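Local coordinates for protein endoglucanase A (Clostridium longisporum, PDB 6Q1I) that hydrolyses internal beta-1,4-glucosidic linkages in cellulose, lichenan and cereal beta-glucans, here as the family 5 catalytic domain of a longer cellulase, at residues A126-S129 and S130-K134; L135-L138 and W139-S143; H115-G118 and N119-I122; H81-G84 and N85-N89; S177-V180 and V181-N185. All blocks are in the same frame, centred on the assembly; numbering follows the deposited sequence.

Contact 1 of 5, residues A126-S129 and S130-K134; sequences AKES and SVTPK
K127 and E128 turn their carbonyls onto S130, V131 and T132 at the start of helix 128-145. This helix links strands 109-113 and 153-156 in a beta-alpha-beta unit of the TIM barrel. K127 O accepts three hydrogen bonds. Two come from backbone donors, S130 N and V131 N, with V131 N 3.0 Å from K127 O. The third donor is the S130 hydroxyl, with S130 OG 2.9 Å from K127 O and tilted 25° from the carbonyl plane. S130 OG stands between its own backbone N and carbonyl carbon (chi1 56°), which folds the hydroxyl back onto K127 O. S129 has a similar torsion, and one water joins S129 OG, S130 OG and A126 O. E128 O is gripped twice by T132, through the backbone N and through OG1, which lies 2.9 Å away from E128 O. The two donors reach that oxygen from opposite faces of its plane. The E128 chain extends alongside T132 and points the same way. Y184 and A187 of helix 175-194 pack on T132. The ring of P133 brings no N-H to this turn; its CD lies 3.2 Å from S129 O, and the helix kinks here. A second water donates to both side chains, at 2.6 Å from E128 OE2 and 2.8 Å from T132 OG1.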
loop_
_atom_site.group_PDB
_atom_site.type_symbol
_atom_site.label_atom_id
_atom_site.label_comp_id
_atom_site.label_asym_id
_atom_site.label_seq_id
_atom_site.Cartn_x
_atom_site.Cartn_y
_atom_site.Cartn_z
ATOM N N ALA A 126 -13.200 -13.080 -18.904
ATOM C CA ALA A 126 -12.455 -13.687 -20.002
ATOM C C ALA A 126 -11.005 -13.986 -19.634
ATOM O O ALA A 126 -10.398 -14.888 -20.222
ATOM C CB ALA A 126 -12.483 -12.772 -21.225
ATOM N N LYS A 127 -10.424 -13.241 -18.693
ATOM C CA LYS A 127 -9.032 -13.449 -18.317
ATOM C C LYS A 127 -8.869 -14.273 -17.050
ATOM O O LYS A 127 -7.748 -14.675 -16.736
ATOM C CB LYS A 127 -8.328 -12.104 -18.148
ATOM C CG LYS A 127 -8.093 -11.378 -19.456
ATOM C CD LYS A 127 -7.014 -12.046 -20.268
ATOM C CE LYS A 127 -6.732 -11.278 -21.543
ATOM N NZ LYS A 127 -5.581 -11.870 -22.270
ATOM N N GLU A 128 -9.958 -14.558 -16.344
ATOM C CA GLU A 128 -9.864 -15.227 -15.051
ATOM C C GLU A 128 -9.096 -16.547 -15.132
ATOM O O GLU A 128 -8.309 -16.867 -14.234
ATOM C CB GLU A 128 -11.276 -15.451 -14.515
ATOM C CG GLU A 128 -11.354 -15.719 -13.063
ATOM C CD GLU A 128 -12.783 -15.753 -12.515
ATOM O OE1 GLU A 128 -13.784 -15.405 -13.209
ATOM O OE2 GLU A 128 -12.893 -16.135 -11.339
ATOM N N SER A 129 -9.315 -17.340 -16.184
ATOM C CA SER A 129 -8.691 -18.659 -16.236
ATOM C C SER A 129 -7.183 -18.583 -16.448
ATOM O O SER A 129 -6.471 -19.534 -16.111
ATOM C CB SER A 129 -9.327 -19.514 -17.335
ATOM O OG SER A 129 -9.007 -18.994 -18.610
ATOM N N SER A 130 -6.683 -17.490 -17.019
ATOM C CA SER A 130 -5.248 -17.339 -17.202
ATOM C C SER A 130 -4.584 -16.619 -16.038
ATOM O O SER A 130 -3.412 -16.870 -15.751
ATOM C CB SER A 130 -4.955 -16.608 -18.514
ATOM O OG SER A 130 -5.601 -15.363 -18.579
ATOM N N VAL A 131 -5.315 -15.761 -15.336
ATOM C CA VAL A 131 -4.749 -15.020 -14.218
ATOM C C VAL A 131 -4.683 -15.879 -12.967
ATOM O O VAL A 131 -3.676 -15.875 -12.255
ATOM C CB VAL A 131 -5.582 -13.752 -13.960
ATOM C CG1 VAL A 131 -5.092 -13.042 -12.696
ATOM C CG2 VAL A 131 -5.538 -12.831 -15.169
ATOM N N THR A 132 -5.764 -16.596 -12.658
ATOM C CA THR A 132 -5.906 -17.182 -11.327
ATOM C C THR A 132 -4.817 -18.195 -11.011
ATOM O O THR A 132 -4.209 -18.095 -9.932
ATOM C CB THR A 132 -7.321 -17.743 -11.141
ATOM O OG1 THR A 132 -8.285 -16.707 -11.382
ATOM C CG2 THR A 132 -7.498 -18.269 -9.718
ATOM N N PRO A 133 -4.506 -19.167 -11.875
ATOM C CA PRO A 133 -3.451 -20.122 -11.500
ATOM C C PRO A 133 -2.104 -19.451 -11.287
ATOM O O PRO A 133 -1.344 -19.852 -10.400
ATOM C CB PRO A 133 -3.424 -21.119 -12.670
ATOM C CG PRO A 133 -4.693 -20.922 -13.412
ATOM C CD PRO A 133 -5.176 -19.531 -13.140
ATOM N N LYS A 134 -1.791 -18.441 -12.102
ATOM C CA LYS A 134 -0.516 -17.743 -11.987
ATOM C C LYS A 134 -0.455 -16.931 -10.703
ATOM O O LYS A 134 0.560 -16.951 -10.000
ATOM C CB LYS A 134 -0.324 -16.860 -13.216
ATOM C CG LYS A 134 0.940 -16.035 -13.233
ATOM C CD LYS A 134 1.096 -15.356 -14.581
ATOM C CE LYS A 134 2.200 -14.331 -14.590
ATOM N NZ LYS A 134 2.364 -13.752 -15.954
HETATM O O HOH W 1 -8.223 -16.526 -19.615
HETATM O O HOH W 2 -10.692 -16.448 -9.972
#

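Contact 2 of 5, residues L135-L138 and W139-S143; sequences LKTL and WTQIS
The middle of helix 128-145 brings L135 against W139, T137 against Q141 and L138 against I142, each pair one turn apart. L135 and W139 lie side by side. L135 CD1 touches the edge of the indole near its plane, 3.8 Å from W139 CD1. I142 CD1 sits over one face of the same ring, toward its rim, and also meets L138 CD1 at 3.9 Å. These apolar groups lie on the buried side of this TIM-barrel helix, in the beta-alpha-beta unit that joins strand 109-113 to strand 153-156. F155 of the second strand meets the indole, and W139 NE1 is bonded to T157 O. Polar side chains fold back onto the helix carbonyls. T140 OG1 is 2.9 Å from K136 O and bonds from above the carbonyl plane, while T140 N comes from the other face. Q141 does the same at T137 O: its NE2, 3.2 Å away from T137 O, stands 69° out of the carbonyl plane. Q141 CG is anti to its carbonyl carbon (chi1 -69°), which lays the side chain back along T137. Q141 NE2 also bonds N86 O, and OE1 takes L88 N. In the conformer described, S143 OG reaches W139 O at 2.8 Å.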
loop_
_atom_site.group_PDB
_atom_site.type_symbol
_atom_site.label_atom_id
_atom_site.label_comp_id
_atom_site.label_asym_id
_atom_site.label_seq_id
_atom_site.Cartn_x
_atom_site.Cartn_y
_atom_site.Cartn_z
ATOM N N LEU A 135 -1.543 -16.235 -10.364
ATOM C CA LEU A 135 -1.583 -15.469 -9.119
ATOM C C LEU A 135 -1.462 -16.386 -7.911
ATOM O O LEU A 135 -0.790 -16.044 -6.928
ATOM C CB LEU A 135 -2.873 -14.651 -9.060
ATOM C CG LEU A 135 -3.057 -13.761 -7.829
ATOM C CD1 LEU A 135 -1.967 -12.708 -7.722
ATOM C CD2 LEU A 135 -4.425 -13.111 -7.857
ATOM N N LYS A 136 -2.085 -17.564 -7.979
ATOM C CA LYS A 136 -2.014 -18.517 -6.877
ATOM C C LYS A 136 -0.602 -19.075 -6.711
ATOM O O LYS A 136 -0.107 -19.192 -5.585
ATOM C CB LYS A 136 -3.039 -19.632 -7.099
ATOM C CG LYS A 136 -4.483 -19.155 -6.932
ATOM C CD LYS A 136 -5.495 -20.293 -7.057
ATOM C CE LYS A 136 -5.487 -21.218 -5.850
ATOM N NZ LYS A 136 -5.990 -20.568 -4.606
ATOM N N THR A 137 0.073 -19.417 -7.811
ATOM C CA THR A 137 1.444 -19.907 -7.699
ATOM C C THR A 137 2.376 -18.817 -7.179
ATOM O O THR A 137 3.280 -19.087 -6.380
ATOM C CB THR A 137 1.938 -20.421 -9.050
ATOM O OG1 THR A 137 0.999 -21.350 -9.606
ATOM C CG2 THR A 137 3.285 -21.102 -8.856
ATOM N N LEU A 138 2.172 -17.576 -7.626
ATOM C CA LEU A 138 2.948 -16.459 -7.098
ATOM C C LEU A 138 2.778 -16.338 -5.587
ATOM O O LEU A 138 3.766 -16.272 -4.843
ATOM C CB LEU A 138 2.536 -15.166 -7.804
ATOM C CG LEU A 138 3.169 -13.883 -7.253
ATOM C CD1 LEU A 138 4.694 -13.924 -7.335
ATOM C CD2 LEU A 138 2.626 -12.688 -7.994
ATOM N N TRP A 139 1.526 -16.307 -5.106
ATOM C CA TRP A 139 1.308 -16.163 -3.669
ATOM C C TRP A 139 1.774 -17.387 -2.888
ATOM O O TRP A 139 2.205 -17.252 -1.737
ATOM C CB TRP A 139 -0.142 -15.765 -3.344
ATOM C CG TRP A 139 -0.237 -14.274 -3.245
ATOM C CD1 TRP A 139 -0.877 -13.419 -4.100
ATOM C CD2 TRP A 139 0.383 -13.459 -2.244
ATOM N NE1 TRP A 139 -0.682 -12.112 -3.687
ATOM C CE2 TRP A 139 0.087 -12.117 -2.550
ATOM C CE3 TRP A 139 1.170 -13.738 -1.124
ATOM C CZ2 TRP A 139 0.551 -11.054 -1.768
ATOM C CZ3 TRP A 139 1.631 -12.688 -0.354
ATOM C CH2 TRP A 139 1.324 -11.361 -0.682
ATOM N N THR A 140 1.705 -18.582 -3.476
ATOM C CA THR A 140 2.274 -19.746 -2.803
ATOM C C THR A 140 3.749 -19.521 -2.514
ATOM O O THR A 140 4.219 -19.763 -1.399
ATOM C CB THR A 140 2.066 -21.010 -3.641
ATOM O OG1 THR A 140 0.666 -21.278 -3.740
ATOM C CG2 THR A 140 2.733 -22.223 -3.004
ATOM N N GLN A 141 4.488 -19.022 -3.512
ATOM C CA GLN A 141 5.930 -18.846 -3.369
ATOM C C GLN A 141 6.269 -17.715 -2.404
ATOM O O GLN A 141 7.183 -17.853 -1.586
ATOM C CB GLN A 141 6.551 -18.605 -4.743
ATOM C CG GLN A 141 6.515 -19.835 -5.637
ATOM C CD GLN A 141 6.958 -19.526 -7.039
ATOM O OE1 GLN A 141 8.143 -19.332 -7.300
ATOM N NE2 GLN A 141 6.008 -19.461 -7.954
ATOM N N ILE A 142 5.553 -16.588 -2.475
ATOM C CA ILE A 142 5.810 -15.510 -1.520
ATOM C C ILE A 142 5.539 -16.011 -0.109
ATOM O O ILE A 142 6.329 -15.797 0.815
ATOM C CB ILE A 142 4.954 -14.267 -1.834
ATOM C CG1 ILE A 142 5.230 -13.692 -3.226
ATOM C CG2 ILE A 142 5.187 -13.183 -0.775
ATOM C CD1 ILE A 142 4.180 -12.672 -3.673
ATOM N N SER A 143 4.396 -16.685 0.075
ATOM C CA SER A 143 3.999 -17.169 1.396
ATOM C C SER A 143 5.012 -18.149 1.959
ATOM O O SER A 143 5.342 -18.110 3.146
ATOM C CB SER A 143 2.646 -17.882 1.289
ATOM O OG SER A 143 1.628 -16.970 0.975
#

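Contact 3 of 5, residues H115-G118 and N119-I122; sequences HHEG and NWVI
The backbone of E117 to V121 makes a tight turn in which E117 O accepts from both W120 N and V121 N, the latter at 2.8 Å and nearly straight. The turn lies in the loop after strand 109-113 of the TIM barrel, before helix 128-145. H116 and V121 are each the centre of an inverse gamma turn. H116 leads toward the catalytic centre: its side chain is about 6 Å from that of Q160, which replaces the probable proton donor here. E117 and W120 lie side by side, with carboxylate and ring planes 67° apart. W120 CG sits between its backbone N and carbonyl carbon (chi1 68°), which folds the indole back over E117. One ring face then lies against E117 O, 3.3 Å from W120 CD1. V121 CG2 packs over the same face, near its rim, and lies 3.7 Å from E117 CB. The buried carboxylate has further donors: OE2 takes W78 N, and OE1 takes G79 N. K34 bonds both H116 O and N119 OD1. E117 OE1 lies near the indole plane and is met on its anti side, 24° out of the carboxylate plane, with W120 NE1 3.0 Å away.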
loop_
_atom_site.group_PDB
_atom_site.type_symbol
_atom_site.label_atom_id
_atom_site.label_comp_id
_atom_site.label_asym_id
_atom_site.label_seq_id
_atom_site.Cartn_x
_atom_site.Cartn_y
_atom_site.Cartn_z
ATOM N N HIS A 115 2.227 -5.494 -6.492
ATOM C CA HIS A 115 2.067 -4.081 -6.779
ATOM C C HIS A 115 1.642 -3.871 -8.237
ATOM O O HIS A 115 0.460 -4.027 -8.550
ATOM C CB HIS A 115 3.261 -3.256 -6.302
ATOM C CG HIS A 115 2.902 -1.834 -6.056
ATOM N ND1 HIS A 115 2.224 -1.433 -4.928
ATOM C CD2 HIS A 115 3.068 -0.726 -6.816
ATOM C CE1 HIS A 115 2.021 -0.131 -4.986
ATOM N NE2 HIS A 115 2.515 0.321 -6.124
ATOM N N HIS A 116 2.555 -3.491 -9.133
ATOM C CA HIS A 116 2.170 -3.144 -10.509
ATOM C C HIS A 116 2.065 -4.400 -11.377
ATOM O O HIS A 116 2.908 -4.680 -12.235
ATOM C CB HIS A 116 3.160 -2.170 -11.133
ATOM C CG HIS A 116 3.189 -0.814 -10.509
ATOM N ND1 HIS A 116 2.046 -0.099 -10.231
ATOM C CD2 HIS A 116 4.229 -0.020 -10.159
ATOM C CE1 HIS A 116 2.383 1.076 -9.730
ATOM N NE2 HIS A 116 3.702 1.146 -9.668
ATOM N N GLU A 117 0.985 -5.155 -11.158
ATOM C CA GLU A 117 0.745 -6.402 -11.876
ATOM C C GLU A 117 -0.365 -6.290 -12.921
ATOM O O GLU A 117 -0.754 -7.303 -13.503
ATOM C CB GLU A 117 0.429 -7.561 -10.920
ATOM C CG GLU A 117 1.293 -7.666 -9.663
ATOM C CD GLU A 117 2.752 -8.024 -9.868
ATOM O OE1 GLU A 117 3.175 -8.398 -10.988
ATOM O OE2 GLU A 117 3.476 -7.933 -8.850
ATOM N N GLY A 118 -0.875 -5.087 -13.178
ATOM C CA GLY A 118 -2.091 -4.907 -13.955
ATOM C C GLY A 118 -1.976 -5.205 -15.440
ATOM O O GLY A 118 -3.013 -5.278 -16.114
ATOM N N ASN A 119 -0.760 -5.346 -15.977
ATOM C CA ASN A 119 -0.624 -5.821 -17.349
ATOM C C ASN A 119 -1.050 -7.276 -17.495
ATOM O O ASN A 119 -1.364 -7.702 -18.613
ATOM C CB ASN A 119 0.818 -5.674 -17.839
ATOM C CG ASN A 119 1.787 -6.499 -17.026
ATOM O OD1 ASN A 119 1.859 -6.343 -15.822
ATOM N ND2 ASN A 119 2.501 -7.411 -17.671
ATOM N N TRP A 120 -1.035 -8.049 -16.406
ATOM C CA TRP A 120 -1.444 -9.446 -16.443
ATOM C C TRP A 120 -2.588 -9.779 -15.495
ATOM O O TRP A 120 -3.389 -10.651 -15.820
ATOM C CB TRP A 120 -0.242 -10.399 -16.241
ATOM C CG TRP A 120 0.412 -10.396 -14.876
ATOM C CD1 TRP A 120 1.405 -9.571 -14.438
ATOM C CD2 TRP A 120 0.133 -11.290 -13.797
ATOM N NE1 TRP A 120 1.748 -9.881 -13.143
ATOM C CE2 TRP A 120 0.981 -10.938 -12.727
ATOM C CE3 TRP A 120 -0.755 -12.352 -13.629
ATOM C CZ2 TRP A 120 0.958 -11.609 -11.503
ATOM C CZ3 TRP A 120 -0.777 -13.014 -12.424
ATOM C CH2 TRP A 120 0.075 -12.644 -11.371
ATOM N N VAL A 121 -2.703 -9.109 -14.350
ATOM C CA VAL A 121 -3.846 -9.296 -13.457
ATOM C C VAL A 121 -4.981 -8.434 -13.991
ATOM O O VAL A 121 -5.141 -7.270 -13.606
ATOM C CB VAL A 121 -3.506 -8.985 -11.989
ATOM C CG1 VAL A 121 -4.734 -9.159 -11.112
ATOM C CG2 VAL A 121 -2.384 -9.887 -11.519
ATOM N N ILE A 122 -5.743 -8.988 -14.920
ATOM C CA ILE A 122 -6.798 -8.278 -15.631
ATOM C C ILE A 122 -8.125 -8.787 -15.087
ATOM O O ILE A 122 -8.428 -9.980 -15.238
ATOM C CB ILE A 122 -6.685 -8.517 -17.144
ATOM C CG1 ILE A 122 -5.362 -7.954 -17.675
ATOM C CG2 ILE A 122 -7.877 -7.902 -17.858
ATOM C CD1 ILE A 122 -4.965 -8.539 -19.012
#

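Contact 4 of 5, residues H81-G84 and N85-N89; sequences HLDG and NNKLN
D83 reaches across a beta turn to the backbone of N85 and K87, in the loop between strand 71-74 and helix 90-105 of the TIM barrel. In the backbone, two arms run antiparallel on either side of a type I turn from D83 to N86. The turn is closed by N86 N, 2.9 Å from D83 O. Beyond the turn, D83 N bonds K87 O, and N89 N lies 2.9 Å from H81 O. L82 and L88 form a single beta bridge between these bonds, as a non-hydrogen-bonded pair. The side-chain hydrogen bonds centre on D83 OD1. It accepts from N85 N at 2.8 Å, which makes an Asx turn, and from K87 N at 3.0 Å. The two donors come from opposite faces of the carboxylate plane. D83 CG stands between its backbone N and carbonyl carbon (chi1 74°), which swings the carboxylate over the turn. Water extends the grip: one molecule joins D83 OD2, at 2.6 Å, to N85 OD1. The apolar contact is between the leucines: L82 CD2 meets L88 CD2 at 3.6 Å. Helix 128-145 packs on this turn through K134 and L138, and N89 caps helix 90-105 through W92 N. With two N-H groups on one oxygen and water on the other, the D83 carboxylate probably favours its charged form. It pins the turn by accepting from the N-H groups of N85 and K87.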
loop_
_atom_site.group_PDB
_atom_site.type_symbol
_atom_site.label_atom_id
_atom_site.label_comp_id
_atom_site.label_asym_id
_atom_site.label_seq_id
_atom_site.Cartn_x
_atom_site.Cartn_y
_atom_site.Cartn_z
ATOM N N HIS A 81 9.748 -11.101 -12.543
ATOM C CA HIS A 81 10.703 -11.990 -11.896
ATOM C C HIS A 81 10.285 -13.445 -11.985
ATOM O O HIS A 81 10.952 -14.304 -11.404
ATOM C CB HIS A 81 10.900 -11.541 -10.445
ATOM C CG HIS A 81 11.244 -10.094 -10.340
ATOM N ND1 HIS A 81 12.481 -9.606 -10.693
ATOM C CD2 HIS A 81 10.491 -9.017 -10.019
ATOM C CE1 HIS A 81 12.487 -8.293 -10.563
ATOM N NE2 HIS A 81 11.290 -7.909 -10.160
ATOM N N LEU A 82 9.214 -13.737 -12.715
ATOM C CA LEU A 82 8.752 -15.095 -12.936
ATOM C C LEU A 82 9.317 -15.629 -14.247
ATOM O O LEU A 82 9.324 -14.932 -15.267
ATOM C CB LEU A 82 7.227 -15.099 -13.029
ATOM C CG LEU A 82 6.428 -14.728 -11.779
ATOM C CD1 LEU A 82 4.983 -14.459 -12.135
ATOM C CD2 LEU A 82 6.525 -15.847 -10.758
ATOM N N ASP A 83 9.784 -16.873 -14.219
ATOM C CA ASP A 83 10.246 -17.529 -15.437
ATOM C C ASP A 83 9.048 -18.115 -16.188
ATOM O O ASP A 83 7.892 -17.903 -15.816
ATOM C CB ASP A 83 11.383 -18.514 -15.134
ATOM C CG ASP A 83 10.920 -19.804 -14.447
ATOM O OD1 ASP A 83 9.703 -20.079 -14.351
ATOM O OD2 ASP A 83 11.807 -20.560 -13.994
ATOM N N GLY A 84 9.319 -18.835 -17.275
ATOM C CA GLY A 84 8.245 -19.362 -18.099
ATOM C C GLY A 84 7.402 -20.422 -17.425
ATOM O O GLY A 84 6.322 -20.747 -17.932
ATOM N N ASN A 85 7.877 -20.974 -16.310
ATOM C CA ASN A 85 7.119 -21.905 -15.490
ATOM C C ASN A 85 6.495 -21.227 -14.281
ATOM O O ASN A 85 6.025 -21.915 -13.374
ATOM C CB ASN A 85 8.014 -23.050 -15.013
ATOM C CG ASN A 85 8.625 -23.826 -16.156
ATOM O OD1 ASN A 85 9.832 -24.071 -16.182
ATOM N ND2 ASN A 85 7.793 -24.217 -17.110
ATOM N N ASN A 86 6.506 -19.896 -14.237
ATOM C CA ASN A 86 5.982 -19.139 -13.104
ATOM C C ASN A 86 6.747 -19.408 -11.811
ATOM O O ASN A 86 6.185 -19.288 -10.723
ATOM C CB ASN A 86 4.477 -19.348 -12.916
ATOM C CG ASN A 86 3.663 -18.656 -13.989
ATOM O OD1 ASN A 86 4.037 -17.592 -14.482
ATOM N ND2 ASN A 86 2.533 -19.251 -14.346
ATOM N N LYS A 87 8.038 -19.732 -11.910
ATOM C CA LYS A 87 8.897 -19.818 -10.733
ATOM C C LYS A 87 9.604 -18.481 -10.528
ATOM O O LYS A 87 10.169 -17.916 -11.473
ATOM C CB LYS A 87 9.933 -20.939 -10.868
ATOM C CG LYS A 87 10.781 -21.135 -9.604
ATOM C CD LYS A 87 11.656 -22.380 -9.656
ATOM C CE LYS A 87 13.001 -22.099 -10.297
ATOM N NZ LYS A 87 13.772 -23.360 -10.562
ATOM N N LEU A 88 9.575 -17.981 -9.295
ATOM C CA LEU A 88 10.249 -16.728 -8.978
ATOM C C LEU A 88 11.756 -16.903 -8.984
ATOM O O LEU A 88 12.289 -17.896 -8.485
ATOM C CB LEU A 88 9.865 -16.234 -7.586
ATOM C CG LEU A 88 8.531 -15.502 -7.467
ATOM C CD1 LEU A 88 8.198 -15.243 -5.995
ATOM C CD2 LEU A 88 8.534 -14.198 -8.240
ATOM N N ASN A 89 12.440 -15.904 -9.516
ATOM C CA ASN A 89 13.889 -15.853 -9.420
ATOM C C ASN A 89 14.315 -15.757 -7.959
ATOM O O ASN A 89 13.802 -14.934 -7.196
ATOM C CB ASN A 89 14.393 -14.650 -10.200
ATOM C CG ASN A 89 15.878 -14.477 -10.084
ATOM O OD1 ASN A 89 16.364 -13.827 -9.168
ATOM N ND2 ASN A 89 16.615 -15.063 -11.013
HETATM O O HOH W 3 13.125 -18.633 -11.827
HETATM O O HOH W 4 11.433 -23.127 -13.853
#

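Contact 5 of 5, residues S177-V180 and V181-N185; sequences SRDV and VNKYN
V180 and Y184 pack one turn apart on helix 175-194, which follows strand 153-156 of the TIM barrel. V180 CG1 makes a CH-pi contact over the face of the Y184 ring, 3.5 Å from the ring centroid and 21° off its normal. It sits toward the rim on the hydroxyl side, 3.3 Å from Y184 CZ. V180 CG1 is anti to the backbone N (chi1 175°), which sets it over the ring; the two side chains run side by side. The second pair is polar. In the conformer described, K183 stretches its chain back across D179 and ends in a salt bridge. K183 NZ is 2.9 Å from D179 OD2, on the syn side of OD2 and 31° out of the carboxylate plane. D179 OD1 accepts a hydrogen bond from a water, 2.6 Å away, and that water accepts from N182 ND2. Further out, Y125 OH bonds D179 OD2, and D220 takes R178 NE through OD2 and N182 ND2 through its carbonyl. The Y184 ring also packs on V131, T132 and L135 of helix 128-145. Y125 and water probably stabilise the charged form of D179, with K183 a partner in one conformer, while the Y184 hydroxyl, bonded to I122 O, ties this helix to the 115-122 loop.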
loop_
_atom_site.group_PDB
_atom_site.type_symbol
_atom_site.label_atom_id
_atom_site.label_comp_id
_atom_site.label_asym_id
_atom_site.label_seq_id
_atom_site.Cartn_x
_atom_site.Cartn_y
_atom_site.Cartn_z
ATOM N N SER A 177 -16.008 -6.602 -13.152
ATOM C CA SER A 177 -14.620 -6.458 -12.728
ATOM C C SER A 177 -14.499 -6.348 -11.208
ATOM O O SER A 177 -13.511 -6.824 -10.639
ATOM C CB SER A 177 -13.945 -5.293 -13.457
ATOM O OG SER A 177 -14.616 -4.064 -13.276
ATOM N N ARG A 178 -15.490 -5.753 -10.532
ATOM C CA ARG A 178 -15.477 -5.765 -9.068
ATOM C C ARG A 178 -15.649 -7.184 -8.528
ATOM O O ARG A 178 -14.997 -7.564 -7.548
ATOM C CB ARG A 178 -16.511 -4.791 -8.498
ATOM C CG ARG A 178 -16.219 -3.329 -8.839
ATOM C CD ARG A 178 -17.153 -2.333 -8.136
ATOM N NE ARG A 178 -18.558 -2.494 -8.502
ATOM C CZ ARG A 178 -19.161 -1.890 -9.524
ATOM N NH1 ARG A 178 -18.518 -1.037 -10.306
ATOM N NH2 ARG A 178 -20.447 -2.127 -9.760
ATOM N N ASP A 179 -16.491 -7.988 -9.174
ATOM C CA ASP A 179 -16.614 -9.401 -8.821
ATOM C C ASP A 179 -15.281 -10.123 -9.000
ATOM O O ASP A 179 -14.824 -10.838 -8.101
ATOM C CB ASP A 179 -17.708 -10.022 -9.694
ATOM C CG ASP A 179 -17.993 -11.474 -9.364
ATOM O OD1 ASP A 179 -17.890 -11.870 -8.189
ATOM O OD2 ASP A 179 -18.348 -12.217 -10.306
ATOM N N VAL A 180 -14.618 -9.920 -10.144
ATOM C CA VAL A 180 -13.371 -10.640 -10.394
ATOM C C VAL A 180 -12.270 -10.203 -9.426
ATOM O O VAL A 180 -11.474 -11.033 -8.978
ATOM C CB VAL A 180 -12.947 -10.550 -11.868
ATOM C CG1 VAL A 180 -11.584 -11.206 -12.087
ATOM C CG2 VAL A 180 -14.001 -11.216 -12.763
ATOM N N VAL A 181 -12.214 -8.918 -9.062
ATOM C CA VAL A 181 -11.245 -8.498 -8.048
ATOM C C VAL A 181 -11.465 -9.270 -6.750
ATOM O O VAL A 181 -10.515 -9.744 -6.125
ATOM C CB VAL A 181 -11.284 -6.974 -7.831
ATOM C CG1 VAL A 181 -10.501 -6.598 -6.566
ATOM C CG2 VAL A 181 -10.714 -6.261 -9.035
ATOM N N ASN A 182 -12.726 -9.397 -6.317
ATOM C CA ASN A 182 -13.004 -10.186 -5.120
ATOM C C ASN A 182 -12.534 -11.629 -5.283
ATOM O O ASN A 182 -11.998 -12.222 -4.344
ATOM C CB ASN A 182 -14.503 -10.181 -4.801
ATOM C CG ASN A 182 -14.972 -8.890 -4.169
ATOM O OD1 ASN A 182 -14.306 -8.322 -3.302
ATOM N ND2 ASN A 182 -16.151 -8.444 -4.572
ATOM N N LYS A 183 -12.731 -12.206 -6.471
ATOM C CA LYS A 183 -12.320 -13.588 -6.711
ATOM C C LYS A 183 -10.802 -13.737 -6.712
ATOM O O LYS A 183 -10.274 -14.737 -6.217
ATOM C CB LYS A 183 -12.935 -14.088 -8.018
ATOM C CG LYS A 183 -14.461 -14.229 -7.924
ATOM C CD LYS A 183 -15.165 -14.573 -9.240
ATOM C CE LYS A 183 -16.607 -14.998 -8.968
ATOM N NZ LYS A 183 -17.482 -14.958 -10.184
ATOM N N TYR A 184 -10.079 -12.763 -7.271
ATOM C CA TYR A 184 -8.622 -12.814 -7.231
ATOM C C TYR A 184 -8.116 -12.676 -5.797
ATOM O O TYR A 184 -7.177 -13.375 -5.395
ATOM C CB TYR A 184 -8.026 -11.714 -8.109
ATOM C CG TYR A 184 -8.181 -11.872 -9.613
ATOM C CD1 TYR A 184 -8.520 -13.089 -10.191
ATOM C CD2 TYR A 184 -7.957 -10.791 -10.456
ATOM C CE1 TYR A 184 -8.642 -13.219 -11.563
ATOM C CE2 TYR A 184 -8.071 -10.915 -11.831
ATOM C CZ TYR A 184 -8.424 -12.129 -12.379
ATOM O OH TYR A 184 -8.566 -12.281 -13.737
ATOM N N ASN A 185 -8.695 -11.749 -5.025
ATOM C CA ASN A 185 -8.311 -11.612 -3.623
ATOM C C ASN A 185 -8.536 -12.920 -2.869
ATOM O O ASN A 185 -7.688 -13.345 -2.076
ATOM C CB ASN A 185 -9.116 -10.497 -2.943
ATOM C CG ASN A 185 -8.644 -9.100 -3.297
ATOM O OD1 ASN A 185 -7.491 -8.876 -3.682
ATOM N ND2 ASN A 185 -9.534 -8.132 -3.115
HETATM O O HOH W 5 -17.835 -10.757 -5.818
#

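In the fold
From the N terminus the order is contact 4, contact 3, contacts 1 and 2, then contact 5. Each is local and closes only its own turn; none nests in or crosses another. Contact 4 lies in the loop after strand 71-74, and contact 3 in the loop after strand 109-113. Contacts 1 and 2 adjoin on helix 128-145, and contact 5 is on helix 175-194. Helix 128-145 ties the set together. Its first turns meet W120 of contact 3 and Y184 of contact 5, K134 packs on L82 and N86, and Q141 binds the contact 4 turn. Contacts 4 and 5 do not touch, their centres being about 24 Å apart.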